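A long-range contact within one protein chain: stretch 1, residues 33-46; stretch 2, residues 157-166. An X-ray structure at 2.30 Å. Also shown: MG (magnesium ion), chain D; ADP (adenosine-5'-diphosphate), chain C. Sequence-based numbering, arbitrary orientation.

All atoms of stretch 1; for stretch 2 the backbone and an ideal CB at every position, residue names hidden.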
ATOM      1  N   GLY A  33      -4.733   5.846  -4.664  1.00 42.27           N
ATOM      2  CA  GLY A  33      -5.376   6.083  -5.953  1.00 41.01           C
ATOM      3  C   GLY A  33      -4.520   6.632  -7.068  1.00 44.26           C
ATOM      4  O   GLY A  33      -5.077   7.179  -8.019  1.00 46.44           O
ATOM      5  N   LYS A  34      -3.179   6.481  -6.998  1.00 38.84           N
ATOM      6  CA  LYS A  34      -2.243   6.960  -8.036  1.00 38.14           C
ATOM      7  C   LYS A  34      -2.620   6.486  -9.441  1.00 42.43           C
ATOM      8  O   LYS A  34      -2.702   7.312 -10.351  1.00 42.63           O
ATOM      9  CB  LYS A  34      -0.803   6.487  -7.763  1.00 39.62           C
ATOM     10  CG  LYS A  34      -0.090   7.133  -6.587  1.00 38.13           C
ATOM     11  CD  LYS A  34       1.343   6.566  -6.457  1.00 35.27           C
ATOM     12  CE  LYS A  34       1.386   5.091  -6.102  1.00 38.76           C
ATOM     13  NZ  LYS A  34       0.651   4.793  -4.840  1.00 40.13           N
ATOM     14  N   SER A  35      -2.816   5.158  -9.621  1.00 38.17           N
ATOM     15  CA  SER A  35      -3.160   4.557 -10.911  1.00 38.11           C
ATOM     16  C   SER A  35      -4.468   5.063 -11.471  1.00 41.98           C
ATOM     17  O   SER A  35      -4.514   5.426 -12.639  1.00 41.79           O
ATOM     18  CB  SER A  35      -3.168   3.029 -10.833  1.00 39.90           C
ATOM     19  OG  SER A  35      -1.888   2.515 -10.497  1.00 42.19           O
ATOM     20  N   THR A  36      -5.527   5.061 -10.654  1.00 40.14           N
ATOM     21  CA  THR A  36      -6.868   5.554 -11.006  1.00 40.24           C
ATOM     22  C   THR A  36      -6.835   7.038 -11.422  1.00 43.20           C
ATOM     23  O   THR A  36      -7.407   7.396 -12.451  1.00 43.58           O
ATOM     24  CB  THR A  36      -7.830   5.373  -9.807  1.00 42.51           C
ATOM     25  OG1 THR A  36      -7.787   4.025  -9.372  1.00 42.18           O
ATOM     26  CG2 THR A  36      -9.256   5.732 -10.142  1.00 39.39           C
ATOM     27  N   ILE A  37      -6.212   7.888 -10.586  1.00 39.08           N
ATOM     28  CA  ILE A  37      -6.119   9.340 -10.764  1.00 38.82           C
ATOM     29  C   ILE A  37      -5.174   9.724 -11.928  1.00 42.04           C
ATOM     30  O   ILE A  37      -5.451  10.698 -12.614  1.00 41.12           O
ATOM     31  CB  ILE A  37      -5.757  10.025  -9.419  1.00 41.53           C
ATOM     32  CG1 ILE A  37      -6.864   9.730  -8.373  1.00 41.89           C
ATOM     33  CG2 ILE A  37      -5.493  11.540  -9.578  1.00 42.14           C
ATOM     34  CD1 ILE A  37      -6.651  10.314  -7.033  1.00 45.39           C
ATOM     35  N   ALA A  38      -4.097   8.940 -12.172  1.00 38.56           N
ATOM     36  CA  ALA A  38      -3.174   9.208 -13.278  1.00 37.14           C
ATOM     37  C   ALA A  38      -3.943   8.953 -14.593  1.00 41.63           C
ATOM     38  O   ALA A  38      -3.889   9.792 -15.495  1.00 41.92           O
ATOM     39  CB  ALA A  38      -1.929   8.337 -13.164  1.00 36.97           C
ATOM     40  N   ALA A  39      -4.746   7.869 -14.653  1.00 37.76           N
ATOM     41  CA  ALA A  39      -5.602   7.582 -15.817  1.00 37.93           C
ATOM     42  C   ALA A  39      -6.704   8.667 -15.996  1.00 42.06           C
ATOM     43  O   ALA A  39      -6.945   9.105 -17.122  1.00 43.09           O
ATOM     44  CB  ALA A  39      -6.242   6.216 -15.677  1.00 38.23           C
ATOM     45  N   ALA A  40      -7.344   9.111 -14.898  1.00 37.40           N
ATOM     46  CA  ALA A  40      -8.374  10.167 -14.956  1.00 36.92           C
ATOM     47  C   ALA A  40      -7.752  11.517 -15.379  1.00 40.85           C
ATOM     48  O   ALA A  40      -8.379  12.258 -16.122  1.00 39.77           O
ATOM     49  CB  ALA A  40      -9.084  10.298 -13.611  1.00 37.05           C
ATOM     50  N   LEU A  41      -6.504  11.811 -14.919  1.00 38.06           N
ATOM     51  CA  LEU A  41      -5.761  13.006 -15.283  1.00 37.40           C
ATOM     52  C   LEU A  41      -5.428  12.978 -16.785  1.00 40.11           C
ATOM     53  O   LEU A  41      -5.617  13.985 -17.470  1.00 40.94           O
ATOM     54  CB  LEU A  41      -4.485  13.183 -14.406  1.00 37.00           C
ATOM     55  CG  LEU A  41      -3.560  14.385 -14.779  1.00 40.85           C
ATOM     56  CD1 LEU A  41      -4.327  15.703 -14.788  1.00 40.07           C
ATOM     57  CD2 LEU A  41      -2.318  14.443 -13.891  1.00 40.53           C
ATOM     58  N   ALA A  42      -4.966  11.824 -17.288  1.00 37.14           N
ATOM     59  CA  ALA A  42      -4.625  11.596 -18.704  1.00 37.26           C
ATOM     60  C   ALA A  42      -5.837  11.864 -19.583  1.00 42.18           C
ATOM     61  O   ALA A  42      -5.697  12.547 -20.595  1.00 42.66           O
ATOM     62  CB  ALA A  42      -4.108  10.168 -18.916  1.00 37.40           C
ATOM     63  N   LEU A  43      -7.034  11.367 -19.168  1.00 39.73           N
ATOM     64  CA  LEU A  43      -8.312  11.579 -19.865  1.00 40.23           C
ATOM     65  C   LEU A  43      -8.658  13.047 -19.906  1.00 44.71           C
ATOM     66  O   LEU A  43      -9.105  13.531 -20.943  1.00 45.52           O
ATOM     67  CB  LEU A  43      -9.485  10.777 -19.236  1.00 40.18           C
ATOM     68  CG  LEU A  43      -9.472   9.240 -19.437  1.00 45.16           C
ATOM     69  CD1 LEU A  43     -10.460   8.546 -18.483  1.00 44.50           C
ATOM     70  CD2 LEU A  43      -9.792   8.857 -20.902  1.00 45.10           C
ATOM     71  N   THR A  44      -8.430  13.762 -18.787  1.00 41.51           N
ATOM     72  CA  THR A  44      -8.734  15.192 -18.662  1.00 41.70           C
ATOM     73  C   THR A  44      -7.861  16.026 -19.612  1.00 45.18           C
ATOM     74  O   THR A  44      -8.372  16.914 -20.266  1.00 45.24           O
ATOM     75  CB  THR A  44      -8.600  15.672 -17.192  1.00 43.42           C
ATOM     76  OG1 THR A  44      -9.350  14.819 -16.332  1.00 43.03           O
ATOM     77  CG2 THR A  44      -9.079  17.084 -17.008  1.00 38.16           C
ATOM     78  N   LEU A  45      -6.559  15.729 -19.676  1.00 40.93           N
ATOM     79  CA  LEU A  45      -5.606  16.455 -20.495  1.00 40.53           C
ATOM     80  C   LEU A  45      -5.722  16.135 -21.975  1.00 46.66           C
ATOM     81  O   LEU A  45      -5.325  16.966 -22.785  1.00 47.04           O
ATOM     82  CB  LEU A  45      -4.169  16.247 -19.970  1.00 40.67           C
ATOM     83  CG  LEU A  45      -3.892  16.738 -18.517  1.00 44.17           C
ATOM     84  CD1 LEU A  45      -2.504  16.410 -18.107  1.00 43.24           C
ATOM     85  CD2 LEU A  45      -4.149  18.258 -18.364  1.00 43.77           C
ATOM     86  N   ALA A  46      -6.273  14.951 -22.338  1.00 44.27           N
ATOM     87  CA  ALA A  46      -6.465  14.561 -23.741  1.00 43.88           C
ATOM     88  C   ALA A  46      -7.706  15.158 -24.374  1.00 48.77           C
ATOM     89  O   ALA A  46      -7.744  15.274 -25.594  1.00 49.38           O
ATOM     90  CB  ALA A  46      -6.473  13.051 -23.895  1.00 44.11           C
ATOM     91  N   UNK A 157       0.920  15.823 -26.339  1.00 43.36           N
ATOM     92  CA  UNK A 157       0.580  17.109 -25.721  1.00 43.75           C
ATOM     93  C   UNK A 157       0.991  17.103 -24.256  1.00 48.08           C
ATOM     94  O   UNK A 157       1.346  18.147 -23.722  1.00 47.94           O
ATOM     95  CB  UNK A 157      -0.916  17.401 -25.854  1.00 43.75           C
ATOM     96  N   UNK A 158       0.953  15.923 -23.619  1.00 44.69           N
ATOM     97  CA  UNK A 158       1.348  15.713 -22.222  1.00 44.90           C
ATOM     98  C   UNK A 158       1.669  14.252 -21.984  1.00 46.96           C
ATOM     99  O   UNK A 158       1.209  13.376 -22.720  1.00 47.89           O
ATOM    100  CB  UNK A 158       0.246  16.174 -21.266  1.00 44.90           C
ATOM    101  N   UNK A 159       2.465  14.000 -20.947  1.00 41.69           N
ATOM    102  CA  UNK A 159       2.849  12.676 -20.460  1.00 40.18           C
ATOM    103  C   UNK A 159       2.409  12.617 -19.000  1.00 41.05           C
ATOM    104  O   UNK A 159       2.736  13.510 -18.211  1.00 38.83           O
ATOM    105  CB  UNK A 159       4.349  12.419 -20.613  1.00 40.18           C
ATOM    106  N   UNK A 160       1.659  11.576 -18.647  1.00 38.54           N
ATOM    107  CA  UNK A 160       1.213  11.369 -17.270  1.00 38.76           C
ATOM    108  C   UNK A 160       1.862  10.079 -16.778  1.00 44.04           C
ATOM    109  O   UNK A 160       1.709   9.025 -17.396  1.00 43.07           O
ATOM    110  CB  UNK A 160      -0.312  11.303 -17.171  1.00 38.76           C
ATOM    111  N   UNK A 161       2.658  10.189 -15.720  1.00 40.49           N
ATOM    112  CA  UNK A 161       3.328   9.037 -15.149  1.00 39.15           C
ATOM    113  C   UNK A 161       2.621   8.616 -13.860  1.00 44.23           C
ATOM    114  O   UNK A 161       2.442   9.436 -12.947  1.00 42.56           O
ATOM    115  CB  UNK A 161       4.803   9.346 -14.885  1.00 39.15           C
ATOM    116  N   UNK A 162       2.167   7.334 -13.825  1.00 41.14           N
ATOM    117  CA  UNK A 162       1.649   6.639 -12.653  1.00 40.16           C
ATOM    118  C   UNK A 162       3.009   6.245 -12.019  1.00 44.16           C
ATOM    119  O   UNK A 162       3.662   5.285 -12.431  1.00 42.52           O
ATOM    120  CB  UNK A 162       0.713   5.469 -12.965  1.00 40.16           C
ATOM    121  N   UNK A 163       3.500   7.121 -11.140  1.00 41.28           N
ATOM    122  CA  UNK A 163       4.846   7.078 -10.567  1.00 40.33           C
ATOM    123  C   UNK A 163       5.019   6.164  -9.330  1.00 43.93           C
ATOM    124  O   UNK A 163       4.025   5.791  -8.709  1.00 43.41           O
ATOM    125  CB  UNK A 163       5.255   8.502 -10.187  1.00 40.33           C
ATOM    126  N   UNK A 164       6.270   5.853  -8.907  1.00 41.08           N
ATOM    127  CA  UNK A 164       6.456   5.114  -7.656  1.00 41.10           C
ATOM    128  C   UNK A 164       5.810   5.841  -6.435  1.00 45.06           C
ATOM    129  O   UNK A 164       5.523   7.049  -6.503  1.00 43.52           O
ATOM    130  CB  UNK A 164       7.952   4.907  -7.409  1.00 41.10           C
ATOM    131  N   UNK A 165       5.542   5.130  -5.310  1.00 41.04           N
ATOM    132  CA  UNK A 165       4.874   5.789  -4.172  1.00 41.73           C
ATOM    133  C   UNK A 165       5.693   6.877  -3.460  1.00 46.12           C
ATOM    134  O   UNK A 165       6.866   7.083  -3.770  1.00 44.81           O
ATOM    135  CB  UNK A 165       4.489   4.724  -3.143  1.00 41.73           C
ATOM    136  N   UNK A 166       5.071   7.551  -2.476  1.00 45.24           N
ATOM    137  CA  UNK A 166       5.679   8.656  -1.699  1.00 45.55           C
ATOM    138  C   UNK A 166       7.010   8.304  -1.013  1.00 50.26           C
ATOM    139  O   UNK A 166       7.876   9.182  -0.896  1.00 50.37           O
ATOM    140  CB  UNK A 166       4.688   9.122  -0.630  1.00 45.55           C
TER
HETATM  141 MG    MG D 402      -1.078   1.441  -8.651  1.00 36.74          MG
HETATM  142  PB  ADP C 401      -2.543   3.158  -5.956  1.00 42.91           P
HETATM  143  O1B ADP C 401      -2.081   3.029  -7.424  1.00 43.66           O
HETATM  144  O2B ADP C 401      -2.123   1.890  -5.176  1.00 49.22           O
HETATM  145  O3B ADP C 401      -2.083   4.417  -5.273  1.00 41.74           O
HETATM  146  PA  ADP C 401      -5.286   2.569  -6.931  1.00 43.89           P
HETATM  147  O1A ADP C 401      -4.946   1.141  -7.392  1.00 45.13           O
HETATM  148  O2A ADP C 401      -5.501   3.480  -8.079  1.00 43.04           O
HETATM  149  O3A ADP C 401      -4.133   3.113  -5.977  1.00 42.93           O
HETATM  150  O5' ADP C 401      -6.455   2.580  -5.858  1.00 45.43           O
HETATM  151  C5' ADP C 401      -6.567   1.733  -4.691  1.00 44.12           C
HETATM  152  C4' ADP C 401      -7.969   1.168  -4.663  1.00 45.72           C
HETATM  153  O4' ADP C 401      -8.912   2.240  -4.458  1.00 46.42           O
HETATM  154  C3' ADP C 401      -8.432   0.443  -5.930  1.00 49.81           C
HETATM  155  O3' ADP C 401      -9.239  -0.670  -5.576  1.00 53.27           O
HETATM  156  C2' ADP C 401      -9.226   1.523  -6.676  1.00 47.49           C
HETATM  157  O2' ADP C 401     -10.190   1.007  -7.589  1.00 47.19           O
HETATM  158  C1' ADP C 401      -9.858   2.282  -5.512  1.00 45.50           C
HETATM  159  N9  ADP C 401     -10.185   3.682  -5.782  1.00 47.04           N
HETATM  160  C8  ADP C 401      -9.334   4.668  -6.215  1.00 48.39           C
HETATM  161  N7  ADP C 401      -9.888   5.854  -6.298  1.00 48.19           N
HETATM  162  C5  ADP C 401     -11.198   5.634  -5.896  1.00 47.04           C
HETATM  163  C6  ADP C 401     -12.303   6.500  -5.731  1.00 44.98           C
HETATM  164  N6  ADP C 401     -12.275   7.805  -6.007  1.00 43.84           N
HETATM  165  N1  ADP C 401     -13.457   5.967  -5.263  1.00 46.36           N
HETATM  166  C2  ADP C 401     -13.501   4.656  -4.995  1.00 46.22           C
HETATM  167  N3  ADP C 401     -12.535   3.742  -5.132  1.00 49.12           N
HETATM  168  C4  ADP C 401     -11.395   4.300  -5.578  1.00 47.61           C

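The helix of residues 34-46 and the strand at 158-162 run antiparallel, at 172° with a closest axis approach of 7.9 Å.

At position 157 the ideal CB points toward the helix but stays 5.4 Å from Leu 45 O, its nearest atom there. Many side chains would fit, polar ones included. The residue is Asp 157, whose carboxylate is hydrogen-bonded elsewhere in the structure.

Position 158 aims its CB toward the helix, and that ideal CB already lies 4.2 Å from Leu 45 CD1. A small apolar side chain suits this spot. Ala 158 makes the contact with its methyl alone, CB to Leu 45 CD1 at 4.2 Å.

Positions 159 and 161 point away, as strand alternation requires; stretch 1 sets no demand, and extended backbone angles favour beta-branched residues. They are Ile 159 and Val 161.

Position 160 faces the helix again. Its ideal CB is 4.3 Å from Ala 42 CB and 5.0 Å from Leu 41 CD2, in a shallow apolar groove floored by alanines. Valine or isoleucine would suit both groove and strand. Val 160, with chi1 in t, spreads its methyls along the helix: CG1 lies 4.0 Å from both Ala 38 CB and Leu 41 CD2, while CG2 lies 4.1 Å from Leu 45 CD1 and 4.2 Å from Ala 42 CB.

At position 162 the CB points sideways, close to Ala 38 CB, but the Ser 35 hydroxyl lies within reach of a short polar side chain, with the magnesium just beyond it. Asparagine could accept a hydrogen bond, yet an acid also brings negative charge near the cation. Asp 162, with chi1 in t, accepts a hydrogen bond from Ser 35 OG at its OD2, 2.7 Å away. Since Ser 35 OG binds the metal at 2.3 Å, the hydroxyl joins carboxylate to ion. Asp 162 OD1 also accepts a bond from water 2, a magnesium ligand.

Position 163 directs its CB sideways with no stretch 1 atom within 5.5 Å, so several residues could fit. It is Ala 163, whose backbone O packs 3.6 Å from Lys 34 CD.

Position 164 points away; its phi of -57° permits proline, though other residues would fit as well. Pro 164 is present.

Position 165 points its CB sideways, 4.2 Å from Lys 34 NZ, beside that side chain's aliphatic end. A compact uncharged residue suits, proline among them at phi -67°; a second positive charge would not. Pro 165 packs its CA 4.0 Å from Lys 34 CE.

Position 166 is unconstrained by stretch 1, and many kinds would do; it is Thr 166.

Stretch 2 (157-166) DAIVVDAPPT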
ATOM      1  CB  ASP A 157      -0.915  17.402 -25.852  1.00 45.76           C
ATOM      2  CG  ASP A 157      -1.262  17.646 -27.294  1.00 54.40           C
ATOM      3  OD1 ASP A 157      -0.938  18.740 -27.799  1.00 57.20           O
ATOM      4  OD2 ASP A 157      -1.799  16.723 -27.937  1.00 55.20           O
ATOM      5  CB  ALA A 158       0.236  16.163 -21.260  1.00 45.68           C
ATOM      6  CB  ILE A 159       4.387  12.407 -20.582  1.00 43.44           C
ATOM      7  CG1 ILE A 159       4.953  12.743 -22.007  1.00 43.78           C
ATOM      8  CG2 ILE A 159       4.765  10.980 -20.122  1.00 44.44           C
ATOM      9  CD1 ILE A 159       4.525  11.936 -23.145  1.00 49.47           C
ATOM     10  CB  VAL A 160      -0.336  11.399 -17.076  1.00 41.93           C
ATOM     11  CG1 VAL A 160      -0.704  11.243 -15.593  1.00 40.97           C
ATOM     12  CG2 VAL A 160      -0.950  12.691 -17.661  1.00 41.20           C
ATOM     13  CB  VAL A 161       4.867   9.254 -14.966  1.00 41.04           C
ATOM     14  CG1 VAL A 161       5.558   7.998 -14.441  1.00 40.51           C
ATOM     15  CG2 VAL A 161       5.516   9.701 -16.273  1.00 40.19           C
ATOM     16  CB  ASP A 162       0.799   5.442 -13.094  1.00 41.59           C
ATOM     17  CG  ASP A 162       0.330   4.453 -12.041  1.00 47.44           C
ATOM     18  OD1 ASP A 162       0.596   4.678 -10.842  1.00 52.73           O
ATOM     19  OD2 ASP A 162      -0.281   3.447 -12.418  1.00 48.32           O
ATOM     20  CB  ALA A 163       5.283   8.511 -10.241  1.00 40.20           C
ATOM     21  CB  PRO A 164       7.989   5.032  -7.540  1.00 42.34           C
ATOM     22  CG  PRO A 164       8.485   5.147  -8.920  1.00 46.10           C
ATOM     23  CD  PRO A 164       7.585   6.199  -9.489  1.00 42.79           C
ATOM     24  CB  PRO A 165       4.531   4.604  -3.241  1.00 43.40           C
ATOM     25  CG  PRO A 165       5.551   3.583  -3.548  1.00 44.82           C
ATOM     26  CD  PRO A 165       5.771   3.694  -5.032  1.00 40.51           C
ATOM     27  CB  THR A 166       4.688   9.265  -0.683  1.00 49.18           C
ATOM     28  OG1 THR A 166       4.248   8.259   0.219  1.00 51.83           O
ATOM     29  CG2 THR A 166       3.472   9.888  -1.357  1.00 46.91           C
TER
HETATM   30  O   HOH W   1      -2.236   4.400 -14.387  1.00 51.22           O
HETATM   31  O   HOH W   2       0.459   2.624  -8.977  1.00 44.85           O
HETATM   32  O   HOH W   3      -0.126   0.020  -9.888  1.00 52.95           O
HETATM   33  O   HOH W   4      -0.193   0.792  -6.537  1.00 61.85           O
HETATM   34  O   HOH W   5      -2.856   0.356  -8.871  1.00 44.02           O
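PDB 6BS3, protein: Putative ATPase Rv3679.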